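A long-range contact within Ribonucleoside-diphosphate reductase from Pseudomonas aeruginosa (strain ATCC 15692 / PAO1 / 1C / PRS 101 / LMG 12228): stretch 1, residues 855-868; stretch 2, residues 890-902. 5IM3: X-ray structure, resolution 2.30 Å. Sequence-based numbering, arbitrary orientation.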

# COMPACT_ATOMS: atom_id res chain seq x y z
N GLU A 855 0.24 -30.31 -1.66
CA GLU A 855 1.51 -29.62 -1.77
C GLU A 855 2.15 -29.91 -3.13
O GLU A 855 2.09 -31.03 -3.64
CB GLU A 855 2.45 -30.04 -0.65
CG GLU A 855 1.94 -29.67 0.73
CD GLU A 855 2.96 -29.96 1.81
OE1 GLU A 855 4.10 -29.48 1.69
OE2 GLU A 855 2.62 -30.68 2.78
N THR A 856 2.74 -28.87 -3.72
CA THR A 856 3.26 -28.97 -5.08
C THR A 856 4.34 -30.04 -5.20
O THR A 856 4.50 -30.64 -6.26
CB THR A 856 3.79 -27.61 -5.52
OG1 THR A 856 2.80 -26.61 -5.26
CG2 THR A 856 4.12 -27.61 -7.01
N ARG A 857 5.08 -30.29 -4.12
CA ARG A 857 6.17 -31.26 -4.18
C ARG A 857 5.69 -32.65 -4.55
O ARG A 857 6.43 -33.41 -5.18
CB ARG A 857 6.92 -31.29 -2.84
CG ARG A 857 6.03 -31.47 -1.62
CD ARG A 857 6.86 -31.48 -0.35
NE ARG A 857 6.04 -31.40 0.86
CZ ARG A 857 5.67 -32.45 1.60
NH1 ARG A 857 6.04 -33.68 1.27
NH2 ARG A 857 4.92 -32.26 2.68
N TRP A 858 4.46 -33.01 -4.17
CA TRP A 858 3.93 -34.32 -4.56
C TRP A 858 3.74 -34.41 -6.07
O TRP A 858 4.05 -35.44 -6.68
CB TRP A 858 2.62 -34.60 -3.84
CG TRP A 858 2.73 -34.64 -2.35
CD1 TRP A 858 2.26 -33.72 -1.47
CD2 TRP A 858 3.36 -35.67 -1.56
NE1 TRP A 858 2.55 -34.10 -0.18
CE2 TRP A 858 3.23 -35.29 -0.21
CE3 TRP A 858 4.02 -36.86 -1.87
CZ2 TRP A 858 3.73 -36.07 0.83
CZ3 TRP A 858 4.52 -37.63 -0.83
CH2 TRP A 858 4.37 -37.23 0.50
N ILE A 859 3.22 -33.34 -6.68
CA ILE A 859 2.96 -33.35 -8.12
C ILE A 859 4.27 -33.38 -8.90
O ILE A 859 4.37 -34.02 -9.95
CB ILE A 859 2.11 -32.13 -8.51
CG1 ILE A 859 0.86 -32.04 -7.62
CG2 ILE A 859 1.70 -32.21 -9.98
CD1 ILE A 859 -0.02 -33.26 -7.66
N VAL A 860 5.30 -32.69 -8.40
CA VAL A 860 6.59 -32.67 -9.08
C VAL A 860 7.27 -34.02 -8.96
O VAL A 860 7.76 -34.58 -9.96
CB VAL A 860 7.47 -31.54 -8.51
CG1 VAL A 860 8.89 -31.63 -9.07
CG2 VAL A 860 6.85 -30.19 -8.82
N GLU A 861 7.34 -34.57 -7.75
CA GLU A 861 8.01 -35.85 -7.54
C GLU A 861 7.32 -36.96 -8.33
O GLU A 861 7.99 -37.86 -8.87
CB GLU A 861 8.05 -36.20 -6.06
CG GLU A 861 9.34 -35.81 -5.36
CD GLU A 861 10.53 -36.60 -5.87
OE1 GLU A 861 10.32 -37.65 -6.52
OE2 GLU A 861 11.68 -36.17 -5.63
N ALA A 862 5.99 -36.93 -8.39
CA ALA A 862 5.27 -37.92 -9.19
C ALA A 862 5.63 -37.78 -10.66
O ALA A 862 5.92 -38.78 -11.34
CB ALA A 862 3.76 -37.75 -8.98
N ALA A 863 5.62 -36.55 -11.18
CA ALA A 863 5.99 -36.33 -12.57
C ALA A 863 7.44 -36.74 -12.81
O ALA A 863 7.76 -37.28 -13.87
CB ALA A 863 5.76 -34.87 -12.94
N SER A 864 8.31 -36.50 -11.83
CA SER A 864 9.72 -36.88 -11.98
C SER A 864 9.87 -38.37 -12.22
O SER A 864 10.69 -38.79 -13.05
CB SER A 864 10.51 -36.46 -10.75
OG SER A 864 11.85 -36.90 -10.83
N ARG A 865 9.11 -39.20 -11.50
CA ARG A 865 9.26 -40.64 -11.65
C ARG A 865 8.57 -41.16 -12.90
O ARG A 865 9.01 -42.16 -13.48
CB ARG A 865 8.73 -41.35 -10.42
CG ARG A 865 9.72 -41.35 -9.27
CD ARG A 865 8.99 -41.20 -7.97
NE ARG A 865 9.88 -41.12 -6.82
CZ ARG A 865 10.36 -42.17 -6.16
NH1 ARG A 865 10.04 -43.40 -6.54
NH2 ARG A 865 11.16 -41.99 -5.12
N ARG A 866 7.48 -40.51 -13.33
CA ARG A 866 6.89 -40.87 -14.61
C ARG A 866 7.84 -40.56 -15.76
O ARG A 866 7.94 -41.34 -16.72
CB ARG A 866 5.56 -40.14 -14.80
CG ARG A 866 4.42 -40.72 -13.98
CD ARG A 866 3.09 -40.07 -14.33
NE ARG A 866 3.08 -38.66 -13.95
CZ ARG A 866 2.58 -38.18 -12.81
NH1 ARG A 866 2.03 -39.00 -11.92
NH2 ARG A 866 2.63 -36.88 -12.57
N GLN A 867 8.57 -39.45 -15.65
CA GLN A 867 9.48 -39.03 -16.71
C GLN A 867 10.66 -39.99 -16.89
O GLN A 867 11.34 -39.92 -17.91
CB GLN A 867 10.00 -37.62 -16.42
CG GLN A 867 10.75 -36.97 -17.58
CD GLN A 867 9.94 -36.95 -18.86
OE1 GLN A 867 9.00 -36.16 -19.00
NE2 GLN A 867 10.29 -37.81 -19.81
N LYS A 868 10.92 -40.86 -15.92
CA LYS A 868 12.01 -41.82 -16.07
C LYS A 868 11.73 -42.81 -17.19
O LYS A 868 12.66 -43.35 -17.78
CB LYS A 868 12.23 -42.59 -14.78
CG LYS A 868 12.24 -41.73 -13.54
CD LYS A 868 12.62 -42.54 -12.31
CE LYS A 868 11.73 -43.77 -12.13
NZ LYS A 868 12.15 -44.59 -10.96
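Stretch 2 (890-902) VTYRMAWFRGLKT

The most unusual feature of this contact is a salt bridge without a hydrogen bond: Glu861 OE2 lies 2.9 Å from Arg898 NE, yet it sits over one face of the guanidinium, well out of its plane, so no N-H points at it. Charge alone holds the pair, while Arg898 NH1 finds a hydrogen bond elsewhere in the structure. Beside it lies the hydrogen bond that joins the two stretches, from Ser864 OG to Arg898 O at 2.6 Å. Arg898 thus serves stretch 1 twice, through its side chain and through its carbonyl.

That carbonyl is available because the helix of stretch 2 has just ended. Residues 890-897 are helical, and Arg898, with phi/psi of -98/15, is the first to leave. Gly899 follows at 77/21, a positive phi that by itself favours glycine, and Leu900 is extended at -74/145. The turn is tied back by Gly899 N to Trp896 O at 3.1 Å and Leu900 N to Ala895 O at 3.2 Å.

Upstream, the helix of stretch 2 runs in nearly the same direction as the helix of stretch 1, with a signed crossing angle of -15° and a closest axial approach of 9.7 Å. The register advances along both chains: the CA atoms of Thr856 and Thr891 are 7.2 Å apart, those of Val860 and Ala895 6.1 Å, and those of Ser864 and Leu900 5.7 Å. The backbones draw closer as far as Ser864 and Leu900. At the start of the contact, Thr856 CG2 meets Thr891 CG2 at 3.7 Å, methyl to methyl, while both hydroxyls are hydrogen-bonded elsewhere.

Val860 points toward stretch 2 and is the hub of the apolar packing. Its CG1 lies 3.9 Å from Met894 CG, 3.8 Å from Ala895 CA and 3.9 Å from Leu900 CD1, so one methyl touches both the helix and the segment beyond its end. Met894, with all three chi angles t, extends across stretch 1 and brings its CE to 3.5 Å from Arg857 O and 3.7 Å from Glu861 CG.

After the turn, Leu900 carries the packing onward. Its CD2 rests 3.7 Å from Ala863 CB and 3.5 Å from Ser864 N, close against both the alanine methyl and the helix backbone. Farther along, Gln867 NE2 comes within 3.4 Å of Lys901 CE. The rule to read here is near-parallel helices packed around a valine, then a glycine turn that lets a leucine continue the apolar contact.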

# COMPACT_ATOMS: atom_id res chain seq x y z
N VAL A 890 11.63 -22.20 -5.04
CA VAL A 890 11.86 -23.56 -4.56
C VAL A 890 11.14 -24.58 -5.43
O VAL A 890 11.64 -25.69 -5.65
CB VAL A 890 11.44 -23.69 -3.08
CG1 VAL A 890 9.97 -23.33 -2.90
CG2 VAL A 890 11.70 -25.09 -2.54
N THR A 891 9.96 -24.23 -5.95
CA THR A 891 9.20 -25.17 -6.76
C THR A 891 9.91 -25.47 -8.08
O THR A 891 10.14 -26.63 -8.43
CB THR A 891 7.80 -24.63 -7.02
OG1 THR A 891 7.08 -24.56 -5.79
CG2 THR A 891 7.04 -25.52 -8.01
N TYR A 892 10.24 -24.43 -8.85
CA TYR A 892 10.80 -24.65 -10.17
C TYR A 892 12.29 -24.99 -10.14
O TYR A 892 12.81 -25.53 -11.12
CB TYR A 892 10.53 -23.43 -11.06
CG TYR A 892 9.06 -23.33 -11.39
CD1 TYR A 892 8.50 -24.12 -12.39
CD2 TYR A 892 8.22 -22.47 -10.69
CE1 TYR A 892 7.15 -24.04 -12.69
CE2 TYR A 892 6.87 -22.39 -10.99
CZ TYR A 892 6.34 -23.18 -11.98
OH TYR A 892 4.99 -23.10 -12.28
N ARG A 893 12.98 -24.70 -9.03
CA ARG A 893 14.27 -25.33 -8.80
C ARG A 893 14.10 -26.84 -8.62
O ARG A 893 14.87 -27.63 -9.19
CB ARG A 893 14.94 -24.74 -7.55
CG ARG A 893 15.53 -23.35 -7.73
CD ARG A 893 16.50 -23.04 -6.61
NE ARG A 893 16.87 -21.62 -6.58
CZ ARG A 893 18.01 -21.15 -6.08
NH1 ARG A 893 18.91 -21.98 -5.56
NH2 ARG A 893 18.25 -19.85 -6.10
N MET A 894 13.11 -27.25 -7.83
CA MET A 894 12.86 -28.67 -7.61
C MET A 894 12.50 -29.38 -8.91
O MET A 894 12.98 -30.49 -9.17
CB MET A 894 11.75 -28.84 -6.57
CG MET A 894 11.35 -30.28 -6.30
SD MET A 894 9.90 -30.40 -5.23
CE MET A 894 9.74 -32.18 -5.08
N ALA A 895 11.66 -28.76 -9.73
CA ALA A 895 11.28 -29.36 -11.00
C ALA A 895 12.51 -29.65 -11.85
O ALA A 895 12.62 -30.73 -12.45
CB ALA A 895 10.32 -28.44 -11.76
N TRP A 896 13.44 -28.70 -11.92
CA TRP A 896 14.68 -28.92 -12.66
C TRP A 896 15.56 -29.94 -11.95
O TRP A 896 16.12 -30.85 -12.57
CB TRP A 896 15.41 -27.59 -12.83
CG TRP A 896 16.72 -27.68 -13.54
CD1 TRP A 896 16.91 -27.94 -14.87
CD2 TRP A 896 18.02 -27.50 -12.98
NE1 TRP A 896 18.25 -27.94 -15.16
CE2 TRP A 896 18.95 -27.67 -14.02
CE3 TRP A 896 18.49 -27.22 -11.69
CZ2 TRP A 896 20.33 -27.57 -13.81
CZ3 TRP A 896 19.84 -27.12 -11.49
CH2 TRP A 896 20.75 -27.29 -12.54
N PHE A 897 15.69 -29.81 -10.63
CA PHE A 897 16.55 -30.71 -9.86
C PHE A 897 16.09 -32.16 -9.97
O PHE A 897 16.90 -33.08 -9.82
CB PHE A 897 16.57 -30.26 -8.39
CG PHE A 897 17.61 -30.94 -7.55
CD1 PHE A 897 18.95 -30.66 -7.72
CD2 PHE A 897 17.24 -31.85 -6.58
CE1 PHE A 897 19.91 -31.28 -6.94
CE2 PHE A 897 18.19 -32.48 -5.80
CZ PHE A 897 19.52 -32.19 -5.98
N ARG A 898 14.81 -32.39 -10.26
CA ARG A 898 14.25 -33.73 -10.31
C ARG A 898 14.16 -34.28 -11.73
O ARG A 898 13.47 -35.27 -11.97
CB ARG A 898 12.86 -33.76 -9.66
CG ARG A 898 12.87 -33.49 -8.17
CD ARG A 898 13.60 -34.60 -7.42
NE ARG A 898 13.79 -34.29 -6.01
CZ ARG A 898 14.49 -35.06 -5.18
NH1 ARG A 898 15.05 -36.17 -5.61
NH2 ARG A 898 14.62 -34.70 -3.91
N GLY A 899 14.85 -33.65 -12.68
CA GLY A 899 14.95 -34.21 -14.01
C GLY A 899 13.73 -34.04 -14.88
O GLY A 899 13.57 -34.78 -15.85
N LEU A 900 12.86 -33.08 -14.57
CA LEU A 900 11.71 -32.83 -15.43
C LEU A 900 12.15 -32.13 -16.71
O LEU A 900 13.08 -31.32 -16.72
CB LEU A 900 10.67 -31.99 -14.70
CG LEU A 900 9.88 -32.68 -13.58
CD1 LEU A 900 8.92 -31.70 -12.95
CD2 LEU A 900 9.12 -33.90 -14.10
N LYS A 901 11.48 -32.47 -17.81
CA LYS A 901 11.76 -31.85 -19.09
C LYS A 901 10.96 -30.57 -19.32
O LYS A 901 11.47 -29.64 -19.95
CB LYS A 901 11.47 -32.84 -20.23
CG LYS A 901 12.30 -34.10 -20.19
CD LYS A 901 12.06 -34.96 -21.42
CE LYS A 901 12.88 -36.23 -21.38
NZ LYS A 901 12.63 -37.07 -22.58
N THR A 902 9.73 -30.51 -18.82
CA THR A 902 8.86 -29.38 -19.09
C THR A 902 7.99 -29.07 -17.88
O THR A 902 7.73 -29.94 -17.04
CB THR A 902 7.95 -29.65 -20.30
OG1 THR A 902 7.27 -30.89 -20.10
CG2 THR A 902 8.76 -29.71 -21.59